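Local coordinates for protein P43 (PDB 6QIX) that tethers to matrix and inhibits interleukin-13 function as the major secreted protein of the parasitic whipworm Trichuris muris, at residues K29-C34 with E98-H103; G75-K80 with C166-Y171; G120-N125 with K317-A322. One frame throughout, in Å; residues are numbered along the deposited sequence.

Contact 1. Residues K29-C34 with E98-H103; sequences KPWTDC and EVEVCH
C34 and C102 close one end of this contact with a disulfide, while W31 reaches E98 and E100 only loosely at the other. The sulfur end is tight: SG of C34 and SG of C102 are 2.1 Å apart with a relaxed S-S torsion of -94°. C102 is buried, and the bond holds the CA atoms of C34 and C102 6.4 Å apart. Toward W31 the packing opens out. CG of W31 lies beside the backbone N (chi1 -76°), and the six-membered rim of the indole comes forward: CZ3 is 3.5 Å from O of E98, and CH2 is 4.0 Å from CB of E100. The carboxylate of E100 stands nearly perpendicular to the indole, OE1 lying 4.2 Å above CZ2. That of E98 is turned 19° from the ring plane and forms a salt bridge with R82. W31 also packs on K80 and R82 of strand 79-85, which pairs with both segments. A tryptophan beside basic side chains, on an extended segment without regular secondary structure flanking an antiparallel pair, resembles a thrombospondin type 1 repeat. The chemistry implies a covalent lock at one end and a broad ring bordered by charges at the other.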
ATOM      1  N   LYS A  29      12.814 -17.814 -17.902  1.00 49.22           N
ATOM      2  CA  LYS A  29      11.875 -18.922 -17.899  1.00 51.91           C
ATOM      3  C   LYS A  29      10.706 -18.542 -18.800  1.00 50.04           C
ATOM      4  O   LYS A  29      10.582 -17.384 -19.213  1.00 48.96           O
ATOM      5  CB  LYS A  29      11.417 -19.211 -16.469  1.00 54.38           C
ATOM      6  CG  LYS A  29      12.569 -19.220 -15.463  1.00 56.22           C
ATOM      7  CD  LYS A  29      12.299 -20.183 -14.320  1.00 59.04           C
ATOM      8  CE  LYS A  29      13.546 -20.421 -13.448  1.00 60.76           C
ATOM      9  NZ  LYS A  29      14.691 -19.542 -13.818  1.00 62.60           N
ATOM     10  N   PRO A  30       9.828 -19.487 -19.128  1.00 49.49           N
ATOM     11  CA  PRO A  30       8.780 -19.184 -20.111  1.00 45.46           C
ATOM     12  C   PRO A  30       7.761 -18.183 -19.583  1.00 43.80           C
ATOM     13  O   PRO A  30       7.489 -18.088 -18.379  1.00 43.32           O
ATOM     14  CB  PRO A  30       8.132 -20.548 -20.403  1.00 46.28           C
ATOM     15  CG  PRO A  30       8.551 -21.466 -19.277  1.00 50.84           C
ATOM     16  CD  PRO A  30       9.860 -20.914 -18.737  1.00 51.86           C
ATOM     17  N   TRP A  31       7.219 -17.411 -20.526  1.00 42.01           N
ATOM     18  CA  TRP A  31       6.092 -16.538 -20.250  1.00 39.62           C
ATOM     19  C   TRP A  31       4.901 -17.339 -19.743  1.00 38.11           C
ATOM     20  O   TRP A  31       4.590 -18.415 -20.266  1.00 40.61           O
ATOM     21  CB  TRP A  31       5.664 -15.816 -21.523  1.00 39.76           C
ATOM     22  CG  TRP A  31       6.519 -14.680 -21.985  1.00 38.54           C
ATOM     23  CD1 TRP A  31       7.427 -14.699 -23.008  1.00 39.55           C
ATOM     24  CD2 TRP A  31       6.492 -13.337 -21.495  1.00 36.88           C
ATOM     25  NE1 TRP A  31       7.984 -13.451 -23.169  1.00 38.95           N
ATOM     26  CE2 TRP A  31       7.430 -12.599 -22.250  1.00 37.43           C
ATOM     27  CE3 TRP A  31       5.779 -12.689 -20.477  1.00 36.07           C
ATOM     28  CZ2 TRP A  31       7.664 -11.240 -22.029  1.00 37.14           C
ATOM     29  CZ3 TRP A  31       6.007 -11.348 -20.261  1.00 36.94           C
ATOM     30  CH2 TRP A  31       6.955 -10.637 -21.024  1.00 36.50           C
ATOM     31  N   THR A  32       4.180 -16.771 -18.780  1.00 32.98           N
ATOM     32  CA  THR A  32       2.941 -17.383 -18.330  1.00 33.22           C
ATOM     33  C   THR A  32       1.845 -17.190 -19.377  1.00 33.49           C
ATOM     34  O   THR A  32       2.020 -16.492 -20.374  1.00 35.35           O
ATOM     35  CB  THR A  32       2.456 -16.769 -17.022  1.00 31.43           C
ATOM     36  OG1 THR A  32       2.223 -15.369 -17.213  1.00 29.73           O
ATOM     37  CG2 THR A  32       3.484 -16.939 -15.913  1.00 32.23           C
ATOM     38  N   ASP A  33       0.697 -17.811 -19.127  1.00 35.19           N
ATOM     39  CA  ASP A  33      -0.552 -17.392 -19.748  1.00 35.71           C
ATOM     40  C   ASP A  33      -0.958 -16.002 -19.239  1.00 33.27           C
ATOM     41  O   ASP A  33      -0.350 -15.440 -18.324  1.00 32.74           O
ATOM     42  CB  ASP A  33      -1.650 -18.406 -19.441  1.00 42.29           C
ATOM     43  CG  ASP A  33      -1.571 -19.643 -20.321  1.00 50.33           C
ATOM     44  OD1 ASP A  33      -2.208 -20.673 -19.966  1.00 53.54           O
ATOM     45  OD2 ASP A  33      -0.876 -19.600 -21.373  1.00 51.29           O
ATOM     46  N   CYS A  34      -2.005 -15.430 -19.837  1.00 31.39           N
ATOM     47  CA  CYS A  34      -2.564 -14.198 -19.279  1.00 31.11           C
ATOM     48  C   CYS A  34      -3.091 -14.470 -17.875  1.00 30.77           C
ATOM     49  O   CYS A  34      -3.888 -15.393 -17.674  1.00 30.92           O
ATOM     50  CB  CYS A  34      -3.680 -13.653 -20.172  1.00 30.66           C
ATOM     51  SG  CYS A  34      -3.097 -13.054 -21.818  1.00 32.12           S
ATOM     52  N   GLU A  98       9.408  -9.474 -16.057  1.00 32.61           N
ATOM     53  CA  GLU A  98       8.927  -8.712 -17.201  1.00 33.45           C
ATOM     54  C   GLU A  98       7.425  -8.927 -17.335  1.00 32.29           C
ATOM     55  O   GLU A  98       6.934 -10.038 -17.104  1.00 30.31           O
ATOM     56  CB  GLU A  98       9.630  -9.148 -18.479  1.00 36.29           C
ATOM     57  CG  GLU A  98      10.168  -8.010 -19.285  1.00 41.51           C
ATOM     58  CD  GLU A  98      11.157  -8.463 -20.319  1.00 45.55           C
ATOM     59  OE1 GLU A  98      10.932  -9.551 -20.897  1.00 47.57           O
ATOM     60  OE2 GLU A  98      12.154  -7.731 -20.543  1.00 48.80           O
ATOM     61  N   VAL A  99       6.705  -7.860 -17.700  1.00 30.42           N
ATOM     62  CA  VAL A  99       5.252  -7.894 -17.824  1.00 29.94           C
ATOM     63  C   VAL A  99       4.843  -7.447 -19.226  1.00 31.69           C
ATOM     64  O   VAL A  99       5.386  -6.478 -19.775  1.00 31.89           O
ATOM     65  CB  VAL A  99       4.596  -7.007 -16.744  1.00 28.99           C
ATOM     66  CG1 VAL A  99       3.163  -6.664 -17.069  1.00 28.87           C
ATOM     67  CG2 VAL A  99       4.638  -7.687 -15.363  1.00 29.21           C
ATOM     68  N   GLU A 100       3.877  -8.168 -19.806  1.00 30.18           N
ATOM     69  CA  GLU A 100       3.270  -7.808 -21.082  1.00 29.85           C
ATOM     70  C   GLU A 100       1.763  -7.827 -20.900  1.00 26.00           C
ATOM     71  O   GLU A 100       1.180  -8.881 -20.610  1.00 27.47           O
ATOM     72  CB  GLU A 100       3.673  -8.769 -22.208  1.00 34.21           C
ATOM     73  CG  GLU A 100       3.123  -8.403 -23.575  1.00 45.19           C
ATOM     74  CD  GLU A 100       3.432  -9.473 -24.632  1.00 55.03           C
ATOM     75  OE1 GLU A 100       4.400 -10.249 -24.440  1.00 58.54           O
ATOM     76  OE2 GLU A 100       2.711  -9.532 -25.650  1.00 59.05           O
ATOM     77  N   VAL A 101       1.132  -6.679 -21.104  1.00 25.62           N
ATOM     78  CA  VAL A 101      -0.307  -6.581 -20.922  1.00 24.61           C
ATOM     79  C   VAL A 101      -1.020  -7.382 -22.003  1.00 22.15           C
ATOM     80  O   VAL A 101      -0.615  -7.404 -23.170  1.00 22.92           O
ATOM     81  CB  VAL A 101      -0.747  -5.109 -20.964  1.00 24.61           C
ATOM     82  CG1 VAL A 101      -2.226  -5.014 -21.043  1.00 23.55           C
ATOM     83  CG2 VAL A 101      -0.237  -4.337 -19.749  1.00 27.63           C
ATOM     84  N   CYS A 102      -2.112  -8.014 -21.618  1.00 24.58           N
ATOM     85  CA  CYS A 102      -2.986  -8.739 -22.535  1.00 26.37           C
ATOM     86  C   CYS A 102      -4.128  -7.798 -22.925  1.00 24.84           C
ATOM     87  O   CYS A 102      -5.164  -7.759 -22.277  1.00 24.53           O
ATOM     88  CB  CYS A 102      -3.490 -10.023 -21.882  1.00 27.67           C
ATOM     89  SG  CYS A 102      -2.170 -11.222 -21.569  1.00 27.81           S
ATOM     90  N   HIS A 103      -3.931  -7.031 -24.000  1.00 25.09           N
ATOM     91  CA  HIS A 103      -4.933  -6.067 -24.439  1.00 24.64           C
ATOM     92  C   HIS A 103      -6.148  -6.708 -25.117  1.00 24.25           C
ATOM     93  O   HIS A 103      -7.144  -6.018 -25.370  1.00 24.88           O
ATOM     94  CB  HIS A 103      -4.282  -5.070 -25.403  1.00 22.70           C
ATOM     95  CG  HIS A 103      -3.225  -4.212 -24.779  1.00 26.48           C
ATOM     96  ND1 HIS A 103      -3.516  -3.179 -23.919  1.00 26.68           N
ATOM     97  CD2 HIS A 103      -1.877  -4.228 -24.906  1.00 27.83           C
ATOM     98  CE1 HIS A 103      -2.395  -2.576 -23.560  1.00 24.41           C
ATOM     99  NE2 HIS A 103      -1.384  -3.204 -24.134  1.00 24.23           N
TER

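Contact 2. Residues G75-K80 with C166-Y171; sequences GHCSFK and CCCGDY
H76 and Y171 stack face to face where a loop leading into strand 79-85 meets the type II' beta turn C168-Y171 that ends strand 163-168. The stack is the broadest part of the contact: the ring centroids are 3.6 Å apart and the planes differ by only 3°. NE2 of H76 lies 3.5 Å from CD1 of Y171, and at the other end of the same imidazole face ND1 sits over the CD2-CE2 bond. Both rings are flat and nearly parallel, so they meet broadly over their faces, and ND1 of H76 has a polar partner beyond the stack in ND1 of H103. The covalent link is the disulfide C77-C168, its SG atoms 2.1 Å apart and its S-S torsion 96°, near the unstrained value. C166 and C167 beside it are bonded to C157 and C180, so three consecutive cysteines each tie this strand to a different place. Backbone polarity supplies the rest. N of C168 donates to O of G75 at 2.8 Å, and CA of C167 makes a CH···O contact with the same oxygen at 3.3 Å. Glycine suits position 75 through its positive phi of 79° and because a side-chain carbon would press on O of C166; G169 takes the turn's positive-phi corner. Inside the turn, N of Y171 donates to O of C168 at 3.1 Å. A water donates a hydrogen bond to O of H76, 2.7 Å away, and a weak one to O of C168, 3.0 Å away.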
ATOM      1  N   GLY A  75     -10.314  -4.865 -18.721  1.00 18.27           N
ATOM      2  CA  GLY A  75      -9.784  -3.533 -18.413  1.00 17.61           C
ATOM      3  C   GLY A  75      -8.375  -3.250 -18.847  1.00 17.90           C
ATOM      4  O   GLY A  75      -7.815  -2.214 -18.432  1.00 17.81           O
ATOM      5  N   HIS A  76      -7.794  -4.109 -19.685  1.00 18.45           N
ATOM      6  CA  HIS A  76      -6.346  -4.093 -19.935  1.00 19.23           C
ATOM      7  C   HIS A  76      -5.560  -4.368 -18.635  1.00 18.13           C
ATOM      8  O   HIS A  76      -4.401  -3.959 -18.486  1.00 20.20           O
ATOM      9  CB  HIS A  76      -5.900  -2.774 -20.591  1.00 19.92           C
ATOM     10  CG  HIS A  76      -6.706  -2.403 -21.809  1.00 19.77           C
ATOM     11  ND1 HIS A  76      -6.257  -2.612 -23.094  1.00 21.68           N
ATOM     12  CD2 HIS A  76      -7.940  -1.857 -21.931  1.00 22.18           C
ATOM     13  CE1 HIS A  76      -7.181  -2.220 -23.956  1.00 20.99           C
ATOM     14  NE2 HIS A  76      -8.216  -1.757 -23.278  1.00 22.25           N
ATOM     15  N   CYS A  77      -6.188  -5.074 -17.687  1.00 16.92           N
ATOM     16  CA  CYS A  77      -5.580  -5.361 -16.383  1.00 19.92           C
ATOM     17  C   CYS A  77      -4.948  -6.754 -16.297  1.00 19.85           C
ATOM     18  O   CYS A  77      -4.192  -7.025 -15.352  1.00 22.41           O
ATOM     19  CB  CYS A  77      -6.628  -5.189 -15.281  1.00 20.40           C
ATOM     20  SG  CYS A  77      -7.257  -3.496 -15.101  1.00 19.53           S
ATOM     21  N   SER A  78      -5.267  -7.646 -17.229  1.00 20.80           N
ATOM     22  CA  SER A  78      -4.639  -8.952 -17.296  1.00 23.37           C
ATOM     23  C   SER A  78      -3.301  -8.856 -18.033  1.00 23.21           C
ATOM     24  O   SER A  78      -3.109  -8.031 -18.936  1.00 21.46           O
ATOM     25  CB  SER A  78      -5.590  -9.935 -17.996  1.00 27.53           C
ATOM     26  OG  SER A  78      -5.023 -11.220 -18.110  1.00 31.12           O
ATOM     27  N   PHE A  79      -2.373  -9.730 -17.647  1.00 22.64           N
ATOM     28  CA  PHE A  79      -1.012  -9.615 -18.156  1.00 20.81           C
ATOM     29  C   PHE A  79      -0.299 -10.948 -18.062  1.00 22.67           C
ATOM     30  O   PHE A  79      -0.651 -11.790 -17.243  1.00 27.46           O
ATOM     31  CB  PHE A  79      -0.211  -8.571 -17.369  1.00 21.93           C
ATOM     32  CG  PHE A  79      -0.019  -8.917 -15.948  1.00 23.80           C
ATOM     33  CD1 PHE A  79       1.166  -9.520 -15.528  1.00 24.81           C
ATOM     34  CD2 PHE A  79      -1.012  -8.648 -15.003  1.00 23.43           C
ATOM     35  CE1 PHE A  79       1.369  -9.815 -14.201  1.00 24.70           C
ATOM     36  CE2 PHE A  79      -0.811  -8.961 -13.653  1.00 24.60           C
ATOM     37  CZ  PHE A  79       0.368  -9.551 -13.265  1.00 23.94           C
ATOM     38  N   LYS A  80       0.674 -11.136 -18.947  1.00 22.50           N
ATOM     39  CA  LYS A  80       1.633 -12.228 -18.876  1.00 26.72           C
ATOM     40  C   LYS A  80       2.871 -11.757 -18.138  1.00 27.59           C
ATOM     41  O   LYS A  80       3.189 -10.570 -18.144  1.00 28.88           O
ATOM     42  CB  LYS A  80       2.055 -12.690 -20.259  1.00 31.95           C
ATOM     43  CG  LYS A  80       0.933 -12.999 -21.163  1.00 32.82           C
ATOM     44  CD  LYS A  80       1.507 -13.558 -22.477  1.00 33.76           C
ATOM     45  CE  LYS A  80       0.427 -13.921 -23.457  1.00 35.81           C
ATOM     46  NZ  LYS A  80       1.033 -14.464 -24.684  1.00 36.91           N
ATOM     47  N   CYS A 166     -13.297   0.287 -13.935  1.00 17.47           N
ATOM     48  CA  CYS A 166     -11.829   0.365 -13.859  1.00 18.12           C
ATOM     49  C   CYS A 166     -11.157  -0.123 -15.129  1.00 16.45           C
ATOM     50  O   CYS A 166     -11.610  -1.091 -15.743  1.00 16.00           O
ATOM     51  CB  CYS A 166     -11.280  -0.454 -12.724  1.00 20.84           C
ATOM     52  SG  CYS A 166     -11.933  -0.042 -11.060  1.00 27.13           S
ATOM     53  N   CYS A 167     -10.046   0.533 -15.490  1.00 16.59           N
ATOM     54  CA  CYS A 167      -9.183   0.185 -16.603  1.00 17.51           C
ATOM     55  C   CYS A 167      -7.755   0.320 -16.070  1.00 16.71           C
ATOM     56  O   CYS A 167      -7.538   1.038 -15.098  1.00 19.18           O
ATOM     57  CB  CYS A 167      -9.385   1.130 -17.813  1.00 17.33           C
ATOM     58  SG  CYS A 167     -11.026   1.312 -18.403  1.00 22.28           S
ATOM     59  N   CYS A 168      -6.774  -0.302 -16.732  1.00 16.92           N
ATOM     60  CA  CYS A 168      -5.399  -0.271 -16.234  1.00 15.62           C
ATOM     61  C   CYS A 168      -4.400   0.363 -17.197  1.00 17.78           C
ATOM     62  O   CYS A 168      -4.603   0.398 -18.417  1.00 16.48           O
ATOM     63  CB  CYS A 168      -4.891  -1.692 -15.911  1.00 17.30           C
ATOM     64  SG  CYS A 168      -5.610  -2.427 -14.444  1.00 19.26           S
ATOM     65  N   GLY A 169      -3.313   0.862 -16.599  1.00 17.37           N
ATOM     66  CA  GLY A 169      -2.134   1.283 -17.358  1.00 18.99           C
ATOM     67  C   GLY A 169      -2.405   2.494 -18.237  1.00 17.57           C
ATOM     68  O   GLY A 169      -2.826   3.533 -17.737  1.00 18.31           O
ATOM     69  N   ASP A 170      -2.090   2.398 -19.543  1.00 19.37           N
ATOM     70  CA  ASP A 170      -2.346   3.493 -20.471  1.00 20.89           C
ATOM     71  C   ASP A 170      -3.837   3.737 -20.754  1.00 20.44           C
ATOM     72  O   ASP A 170      -4.175   4.697 -21.477  1.00 22.77           O
ATOM     73  CB  ASP A 170      -1.626   3.206 -21.800  1.00 26.17           C
ATOM     74  CG  ASP A 170      -0.113   3.078 -21.662  1.00 34.97           C
ATOM     75  OD1 ASP A 170       0.496   3.633 -20.721  1.00 37.18           O
ATOM     76  OD2 ASP A 170       0.492   2.427 -22.544  1.00 38.79           O
ATOM     77  N   TYR A 171      -4.724   2.865 -20.276  1.00 18.98           N
ATOM     78  CA  TYR A 171      -6.156   2.981 -20.499  1.00 18.14           C
ATOM     79  C   TYR A 171      -6.843   3.473 -19.238  1.00 16.74           C
ATOM     80  O   TYR A 171      -6.469   3.087 -18.127  1.00 16.14           O
ATOM     81  CB  TYR A 171      -6.749   1.620 -20.959  1.00 20.09           C
ATOM     82  CG  TYR A 171      -6.321   1.293 -22.373  1.00 19.26           C
ATOM     83  CD1 TYR A 171      -7.138   1.599 -23.458  1.00 19.10           C
ATOM     84  CD2 TYR A 171      -5.106   0.699 -22.633  1.00 20.47           C
ATOM     85  CE1 TYR A 171      -6.734   1.350 -24.722  1.00 21.23           C
ATOM     86  CE2 TYR A 171      -4.704   0.447 -23.922  1.00 22.81           C
ATOM     87  CZ  TYR A 171      -5.523   0.771 -24.951  1.00 24.77           C
ATOM     88  OH  TYR A 171      -5.156   0.511 -26.266  1.00 28.49           O
TER
HETATM   89  O   HOH W   1      -2.772  -1.840 -19.053  1.00 28.18           O

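Contact 3. Residues G120-N125 with K317-A322; sequences GYAFIN and KRDGYA
A buried loop-to-helix contact close to the centre of the chain brings F123 and A122, in the loop before helix 126-129, against D319, A322 and R318 of helix 315-325. Its core is a CH-pi contact. CB of A322 stands 3.4 Å from the centroid of the F123 ring and 10° off the ring normal, over the middle of the face. On the opposite face lies O of G120, 3.6 Å above the ring plane, which accepts from N of F123 and N of I124. A chi1 of 49° puts CG of F123 between the backbone N and the carbonyl carbon, a crowded position; from there the ring lies back over its own loop, its other face toward A322. Alanine suits the helix here because its single methyl meets the ring closely.

At the ring edge, OD1 of D319 lies in plane, 3.7 Å from CD2 of F123, where the ring hydrogens are slightly positive. This oxygen also receives NE of R318 at 2.8 Å, from above the carboxylate plane, and a water that links it to N of A122. The buried charge is therefore probably well compensated. OD2 packs 3.3 Å from CB of A122, and A322 also touches F304 of helix 292-310. The arrangement is a CH-pi contact of loop phenyl and helix methyl, joining the N-terminal and C-terminal halves of the chain.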
ATOM      1  N   GLY A 120     -11.090   1.777  -4.428  1.00 18.97           N
ATOM      2  CA  GLY A 120      -9.733   1.858  -3.921  1.00 19.71           C
ATOM      3  C   GLY A 120      -8.740   0.906  -4.556  1.00 18.70           C
ATOM      4  O   GLY A 120      -7.646   0.723  -4.019  1.00 17.06           O
ATOM      5  N   TYR A 121      -9.073   0.323  -5.711  1.00 18.18           N
ATOM      6  CA  TYR A 121      -8.232  -0.733  -6.273  1.00 17.71           C
ATOM      7  C   TYR A 121      -6.829  -0.270  -6.646  1.00 18.07           C
ATOM      8  O   TYR A 121      -5.914  -1.100  -6.738  1.00 18.55           O
ATOM      9  CB  TYR A 121      -8.937  -1.313  -7.482  1.00 17.15           C
ATOM     10  CG  TYR A 121     -10.221  -1.979  -7.061  1.00 16.97           C
ATOM     11  CD1 TYR A 121     -10.193  -3.277  -6.589  1.00 19.98           C
ATOM     12  CD2 TYR A 121     -11.426  -1.308  -7.062  1.00 18.32           C
ATOM     13  CE1 TYR A 121     -11.302  -3.918  -6.186  1.00 22.14           C
ATOM     14  CE2 TYR A 121     -12.616  -1.966  -6.663  1.00 18.06           C
ATOM     15  CZ  TYR A 121     -12.537  -3.270  -6.226  1.00 21.87           C
ATOM     16  OH  TYR A 121     -13.642  -3.946  -5.797  1.00 24.04           O
ATOM     17  N   ALA A 122      -6.623   1.019  -6.836  1.00 15.55           N
ATOM     18  CA  ALA A 122      -5.284   1.491  -7.185  1.00 16.96           C
ATOM     19  C   ALA A 122      -4.313   1.526  -6.021  1.00 16.20           C
ATOM     20  O   ALA A 122      -3.091   1.553  -6.258  1.00 18.87           O
ATOM     21  CB  ALA A 122      -5.330   2.901  -7.775  1.00 21.73           C
ATOM     22  N   PHE A 123      -4.787   1.545  -4.784  1.00 15.32           N
ATOM     23  CA  PHE A 123      -3.848   1.712  -3.670  1.00 16.01           C
ATOM     24  C   PHE A 123      -3.966   0.632  -2.604  1.00 18.89           C
ATOM     25  O   PHE A 123      -3.181   0.657  -1.632  1.00 20.37           O
ATOM     26  CB  PHE A 123      -4.001   3.112  -3.037  1.00 16.83           C
ATOM     27  CG  PHE A 123      -5.419   3.491  -2.721  1.00 14.02           C
ATOM     28  CD1 PHE A 123      -5.978   3.137  -1.504  1.00 15.30           C
ATOM     29  CD2 PHE A 123      -6.181   4.194  -3.644  1.00 16.34           C
ATOM     30  CE1 PHE A 123      -7.266   3.446  -1.215  1.00 16.96           C
ATOM     31  CE2 PHE A 123      -7.488   4.522  -3.362  1.00 16.77           C
ATOM     32  CZ  PHE A 123      -8.028   4.159  -2.131  1.00 15.42           C
ATOM     33  N   ILE A 124      -4.890  -0.332  -2.753  1.00 19.59           N
ATOM     34  CA  ILE A 124      -4.943  -1.415  -1.756  1.00 21.16           C
ATOM     35  C   ILE A 124      -3.621  -2.190  -1.702  1.00 20.25           C
ATOM     36  O   ILE A 124      -3.281  -2.799  -0.664  1.00 21.57           O
ATOM     37  CB  ILE A 124      -6.132  -2.367  -2.011  1.00 29.98           C
ATOM     38  CG1 ILE A 124      -6.073  -2.956  -3.417  1.00 30.17           C
ATOM     39  CG2 ILE A 124      -7.418  -1.635  -1.765  1.00 37.52           C
ATOM     40  CD1 ILE A 124      -7.310  -3.735  -3.778  1.00 35.56           C
ATOM     41  N   ASN A 125      -2.854  -2.189  -2.786  1.00 21.31           N
ATOM     42  CA  ASN A 125      -1.631  -2.984  -2.789  1.00 22.98           C
ATOM     43  C   ASN A 125      -0.599  -2.478  -1.791  1.00 20.55           C
ATOM     44  O   ASN A 125       0.342  -3.216  -1.487  1.00 21.30           O
ATOM     45  CB  ASN A 125      -1.043  -3.064  -4.197  1.00 25.99           C
ATOM     46  CG  ASN A 125      -0.535  -1.729  -4.742  1.00 29.96           C
ATOM     47  OD1 ASN A 125      -0.743  -0.645  -4.170  1.00 29.62           O
ATOM     48  ND2 ASN A 125       0.115  -1.809  -5.903  1.00 33.34           N
ATOM     49  N   LYS A 317      -5.725  12.116  -8.744  1.00 14.41           N
ATOM     50  CA  LYS A 317      -5.497  12.923  -7.564  1.00 14.76           C
ATOM     51  C   LYS A 317      -5.964  12.189  -6.310  1.00 15.88           C
ATOM     52  O   LYS A 317      -5.245  12.161  -5.298  1.00 15.37           O
ATOM     53  CB  LYS A 317      -6.184  14.271  -7.721  1.00 16.81           C
ATOM     54  CG  LYS A 317      -5.916  15.218  -6.555  1.00 19.80           C
ATOM     55  CD  LYS A 317      -6.645  16.534  -6.683  1.00 26.02           C
ATOM     56  CE  LYS A 317      -6.275  17.268  -7.942  1.00 33.37           C
ATOM     57  NZ  LYS A 317      -6.305  18.742  -7.726  1.00 40.72           N
ATOM     58  N   ARG A 318      -7.170  11.586  -6.363  1.00 15.72           N
ATOM     59  CA  ARG A 318      -7.621  10.730  -5.262  1.00 14.74           C
ATOM     60  C   ARG A 318      -6.584   9.653  -4.937  1.00 13.36           C
ATOM     61  O   ARG A 318      -6.254   9.413  -3.767  1.00 13.83           O
ATOM     62  CB  ARG A 318      -8.956  10.098  -5.650  1.00 14.34           C
ATOM     63  CG  ARG A 318      -9.659   9.281  -4.561  1.00 13.99           C
ATOM     64  CD  ARG A 318      -9.242   7.762  -4.546  1.00 18.04           C
ATOM     65  NE  ARG A 318      -9.287   7.186  -5.886  1.00 17.98           N
ATOM     66  CZ  ARG A 318     -10.393   6.849  -6.535  1.00 20.48           C
ATOM     67  NH1 ARG A 318     -11.574   7.010  -5.971  1.00 21.18           N
ATOM     68  NH2 ARG A 318     -10.323   6.404  -7.783  1.00 19.74           N
ATOM     69  N   ASP A 319      -6.083   8.966  -5.967  1.00 15.32           N
ATOM     70  CA  ASP A 319      -5.123   7.884  -5.757  1.00 14.68           C
ATOM     71  C   ASP A 319      -3.836   8.408  -5.128  1.00 14.17           C
ATOM     72  O   ASP A 319      -3.252   7.778  -4.217  1.00 14.22           O
ATOM     73  CB  ASP A 319      -4.825   7.199  -7.095  1.00 16.00           C
ATOM     74  CG  ASP A 319      -6.008   6.366  -7.619  1.00 19.51           C
ATOM     75  OD1 ASP A 319      -6.907   6.079  -6.778  1.00 18.22           O
ATOM     76  OD2 ASP A 319      -6.012   5.980  -8.835  1.00 20.42           O
ATOM     77  N   GLY A 320      -3.385   9.566  -5.581  1.00 14.14           N
ATOM     78  CA  GLY A 320      -2.147  10.100  -5.034  1.00 15.07           C
ATOM     79  C   GLY A 320      -2.254  10.398  -3.555  1.00 14.87           C
ATOM     80  O   GLY A 320      -1.357  10.072  -2.799  1.00 13.27           O
ATOM     81  N   TYR A 321      -3.357  11.041  -3.125  1.00 15.23           N
ATOM     82  CA  TYR A 321      -3.570  11.260  -1.706  1.00 14.34           C
ATOM     83  C   TYR A 321      -3.727   9.935  -0.978  1.00 12.53           C
ATOM     84  O   TYR A 321      -3.187   9.746   0.130  1.00 14.28           O
ATOM     85  CB  TYR A 321      -4.807  12.125  -1.475  1.00 14.74           C
ATOM     86  CG  TYR A 321      -4.602  13.611  -1.613  1.00 18.33           C
ATOM     87  CD1 TYR A 321      -3.750  14.314  -0.767  1.00 19.81           C
ATOM     88  CD2 TYR A 321      -5.277  14.328  -2.598  1.00 18.61           C
ATOM     89  CE1 TYR A 321      -3.571  15.675  -0.899  1.00 21.00           C
ATOM     90  CE2 TYR A 321      -5.097  15.699  -2.748  1.00 20.29           C
ATOM     91  CZ  TYR A 321      -4.259  16.364  -1.889  1.00 22.24           C
ATOM     92  OH  TYR A 321      -4.089  17.732  -2.029  1.00 25.89           O
ATOM     93  N   ALA A 322      -4.472   8.999  -1.571  1.00 12.95           N
ATOM     94  CA  ALA A 322      -4.774   7.770  -0.850  1.00 11.58           C
ATOM     95  C   ALA A 322      -3.491   6.970  -0.608  1.00 12.74           C
ATOM     96  O   ALA A 322      -3.360   6.310   0.414  1.00 13.64           O
ATOM     97  CB  ALA A 322      -5.795   6.940  -1.622  1.00 12.12           C
TER
HETATM   98  O   HOH W   2      -8.282   3.401  -6.967  1.00 22.16           O

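Contacts 1 and 2 adjoin, their centres 13 Å apart, and share the antiparallel pair of strands 79-85 and 95-101: N of K80 lies 2.8 Å from O of E100 and N of C102 lies 2.9 Å from O of S78, both probable hydrogen bonds. Along the chain their segments alternate, so the two disulfides tie loops that cross. Contact 3 lies deeper. Its centre is 16 Å from that of contact 2, which it meets by packing where SG of C166 comes 4.2 Å from CD2 of Y121, and it stays about 12 Å from contact 1 at the nearest atoms. Contact 2 thus bridges the surface contact and the central one.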